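Local atomic coordinates of major pilin protein fimA (Silicibacter pomeroyi, PDB entry 2IMH), a protein that is of unknown function but belongs to the DUF1028 family of uncharacterised proteins. Residues 203-206 with 207-210; 57-60 with 61-64. One frame throughout, in Å; residues are numbered along the deposited sequence.

Interaction 1: residues 203-206 with 207-210; sequences GDYA and DWAR
Tyr205 and Trp208 meet one turn apart on the short helix 203-209 and supply its main apolar contact. The six-membered ring of Trp208 comes over the rim of one Tyr205 face, CE3 leading, and CZ3 lies 3.7 Å from Tyr205 CE1. The two form an oblique aromatic pair, with the planes at 53° and the centroids 5.4 Å apart. Both first torsions set CG anti to the backbone N (chi1 -179° in Tyr205, a little less than fully anti in Trp208), which sends the two rings off the same side of the helix. Ala209 CB packs more loosely near Tyr205 CE2. Trp208 also stacks on His231 from the C-terminal tag, so an alanine here would probably leave one face of Tyr205 without its neighbour and the tag histidine without its stacking partner.

Four backbone bonds run from i+4 N-H to i carbonyl. Trp208 N reaches Asp204 O at 2.9 Å, whereas the last, Arg210 N to Ala206 O, stretches to 3.2 Å and bends to 140° as the helix ends.

Among the charged groups, Arg210 NH2 forms a salt bridge with Asp207 OD1 at 2.9 Å, approaching the syn side but well out of the carboxylate plane; NE adds a weak bond to the same oxygen. NH2 is shared with Asp223, and Asp204 OD2 bonds His231. Water 1 bridges Asp204 OD1 and Asp207 OD2, at 2.8 Å from each. It probably eases the approach of two like charges, while Arg210 is likely to offset the charge on Asp207.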
# COMPACT_ATOMS: atom_id res chain seq x y z
N GLY A 203 9.34 -14.82 15.34
CA GLY A 203 10.62 -15.12 15.98
C GLY A 203 11.34 -13.95 16.63
O GLY A 203 10.70 -12.99 17.10
N ASP A 204 12.68 -14.03 16.65
CA ASP A 204 13.55 -13.04 17.29
C ASP A 204 13.25 -11.62 16.79
O ASP A 204 13.11 -10.68 17.59
CB ASP A 204 15.02 -13.39 17.01
CG ASP A 204 15.98 -12.28 17.41
OD1 ASP A 204 15.99 -11.90 18.60
OD2 ASP A 204 16.72 -11.80 16.53
N TYR A 205 13.13 -11.48 15.47
CA TYR A 205 12.95 -10.14 14.91
C TYR A 205 11.66 -9.51 15.42
O TYR A 205 11.65 -8.36 15.87
CB TYR A 205 12.97 -10.16 13.39
CG TYR A 205 12.80 -8.78 12.81
CD1 TYR A 205 13.90 -7.94 12.60
CD2 TYR A 205 11.53 -8.29 12.49
CE1 TYR A 205 13.73 -6.64 12.06
CE2 TYR A 205 11.35 -7.02 11.95
CZ TYR A 205 12.44 -6.20 11.75
OH TYR A 205 12.22 -4.95 11.21
N ALA A 206 10.56 -10.28 15.39
CA ALA A 206 9.28 -9.75 15.86
C ALA A 206 9.35 -9.44 17.36
O ALA A 206 8.79 -8.43 17.82
CB ALA A 206 8.16 -10.71 15.54
N ASP A 207 10.07 -10.27 18.10
CA ASP A 207 10.25 -10.05 19.55
C ASP A 207 10.96 -8.72 19.81
O ASP A 207 10.57 -7.97 20.70
CB ASP A 207 11.04 -11.20 20.18
CG ASP A 207 11.26 -10.99 21.66
OD1 ASP A 207 10.26 -11.02 22.42
OD2 ASP A 207 12.43 -10.76 22.05
N TRP A 208 12.00 -8.44 19.04
CA TRP A 208 12.72 -7.17 19.13
C TRP A 208 11.81 -6.00 18.73
O TRP A 208 11.74 -4.96 19.41
CB TRP A 208 13.97 -7.20 18.25
CG TRP A 208 14.52 -5.84 18.07
CD1 TRP A 208 15.27 -5.11 18.95
CD2 TRP A 208 14.34 -5.01 16.92
NE1 TRP A 208 15.58 -3.87 18.42
CE2 TRP A 208 15.00 -3.78 17.17
CE3 TRP A 208 13.65 -5.18 15.71
CZ2 TRP A 208 15.01 -2.73 16.25
CZ3 TRP A 208 13.65 -4.14 14.80
CH2 TRP A 208 14.33 -2.93 15.07
N ALA A 209 11.09 -6.16 17.61
CA ALA A 209 10.31 -5.06 17.02
C ALA A 209 9.17 -4.59 17.94
O ALA A 209 8.69 -3.46 17.81
CB ALA A 209 9.77 -5.48 15.65
N ARG A 210 8.72 -5.44 18.86
CA ARG A 210 7.71 -4.99 19.84
C ARG A 210 8.29 -4.20 21.03
O ARG A 210 7.53 -3.78 21.93
CB ARG A 210 6.86 -6.16 20.35
CG ARG A 210 7.67 -7.24 21.00
CD ARG A 210 6.90 -8.04 22.08
NE ARG A 210 7.87 -8.86 22.82
CZ ARG A 210 8.45 -8.50 23.96
NH1 ARG A 210 8.13 -7.36 24.56
NH2 ARG A 210 9.34 -9.31 24.52
O HOH W 1 14.76 -10.32 20.55

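Interaction 2: residues 57-60 with 61-64; sequences VLQH and LRDG
The Arg62 guanidinium has the carbonyl oxygen of Leu58 over one face and the Gln59 amide oxygen at its edge. Arg62 NH2 donates to Gln59 OE1 at 2.9 Å, a bent bond (134°) that comes from above the amide plane instead of along a lone pair. The other end of the same amide bridges onward: Gln59 NE2 gives a nearly straight bond of 173° to Asp63 OD2, 2.9 Å away, in the amide plane but above that of the carboxylate. A bend at chi2 (58°) folds the Gln59 chain back so that its oxygen serves the arginine and its nitrogen the aspartate, a relay that is likely to fix the amide's orientation.

Helix 51-62 ends here in a Schellman motif. Asp63 N still bonds Gln59 O at 3.0 Å, and Gly64, with positive phi, directs its N to Leu61 O at 3.1 Å while Ser65 N turns back to His60 O. The backbone angles of Gly64 suit a residue without a side chain.

Outside the turn, Arg62 bonds Asn38 through NE and forms a salt bridge with Asp36 through NH1, tying the helix end to strand 33-36 and the loop after it. Val57 is buried between helix 67-76 and strands 40-45 and 85-90, Leu58 touches Ser42, and His60 packs on helix 67-76, where its ring meets that of His73.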
# COMPACT_ATOMS: atom_id res chain seq x y z
N VAL A 57 -1.93 14.59 -1.18
CA VAL A 57 -3.29 14.04 -0.96
C VAL A 57 -3.51 13.66 0.50
O VAL A 57 -4.62 13.83 1.02
CB VAL A 57 -3.62 12.89 -1.94
CG1 VAL A 57 -2.99 11.58 -1.51
CG2 VAL A 57 -5.12 12.74 -2.13
N LEU A 58 -2.47 13.17 1.17
CA LEU A 58 -2.56 12.85 2.61
C LEU A 58 -2.80 14.13 3.44
O LEU A 58 -3.61 14.13 4.38
CB LEU A 58 -1.31 12.13 3.09
CG LEU A 58 -1.11 10.72 2.51
CD1 LEU A 58 0.21 10.12 3.00
CD2 LEU A 58 -2.26 9.77 2.85
N GLN A 59 -2.13 15.21 3.08
CA GLN A 59 -2.37 16.48 3.76
C GLN A 59 -3.82 16.95 3.61
O GLN A 59 -4.42 17.42 4.57
CB GLN A 59 -1.40 17.56 3.27
CG GLN A 59 -1.47 18.83 4.11
CD GLN A 59 -1.17 18.60 5.58
OE1 GLN A 59 -0.21 17.91 5.94
NE2 GLN A 59 -1.99 19.19 6.44
N HIS A 60 -4.40 16.79 2.42
CA HIS A 60 -5.80 17.17 2.24
C HIS A 60 -6.73 16.35 3.12
O HIS A 60 -7.71 16.87 3.64
CB HIS A 60 -6.23 17.12 0.78
CG HIS A 60 -5.61 18.19 -0.06
ND1 HIS A 60 -6.16 19.45 -0.17
CD2 HIS A 60 -4.48 18.21 -0.79
CE1 HIS A 60 -5.40 20.19 -0.96
NE2 HIS A 60 -4.38 19.46 -1.36
N LEU A 61 -6.45 15.06 3.25
CA LEU A 61 -7.19 14.19 4.18
C LEU A 61 -7.05 14.64 5.64
O LEU A 61 -8.04 14.66 6.38
CB LEU A 61 -6.72 12.75 4.04
CG LEU A 61 -7.12 12.01 2.76
CD1 LEU A 61 -6.47 10.59 2.72
CD2 LEU A 61 -8.63 11.93 2.55
N ARG A 62 -5.82 14.97 6.05
CA ARG A 62 -5.59 15.42 7.43
C ARG A 62 -6.43 16.65 7.71
O ARG A 62 -6.92 16.82 8.80
CB ARG A 62 -4.14 15.85 7.67
CG ARG A 62 -3.13 14.75 7.62
CD ARG A 62 -1.75 15.25 8.02
NE ARG A 62 -0.81 14.16 7.77
CZ ARG A 62 -0.02 14.05 6.71
NH1 ARG A 62 0.76 12.99 6.59
NH2 ARG A 62 0.00 15.01 5.78
N ASP A 63 -6.56 17.50 6.70
CA ASP A 63 -7.25 18.77 6.84
C ASP A 63 -8.76 18.68 6.59
O ASP A 63 -9.44 19.70 6.50
CB ASP A 63 -6.59 19.82 5.93
CG ASP A 63 -5.19 20.22 6.42
OD1 ASP A 63 -4.90 20.10 7.64
OD2 ASP A 63 -4.39 20.67 5.59
N GLY A 64 -9.29 17.46 6.53
CA GLY A 64 -10.74 17.26 6.52
C GLY A 64 -11.45 17.19 5.18
O GLY A 64 -12.66 17.43 5.11
O HOH W 2 -8.96 19.94 3.25

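How the interactions relate
Interaction 1 takes in the whole of a short helix, interaction 2 the last turns of a longer one, and the two contacts lie about 21 Å apart at their nearest atoms. Interaction 1 is a surface contact with no buried residue; its aromatic pair and ion pair look outward to the C-terminal tail, including a tag residue. Interaction 2 is partly buried: valine and leucine face the fold's interior, while the polar relay lies on the more exposed side. Their chemistry differs accordingly. An aspartate meets an arginine directly in 203-210, whereas in 57-64 a neutral amide stands between the two charges, and the arginine finds its carboxylate partner on an edge strand of the four-stranded sheet.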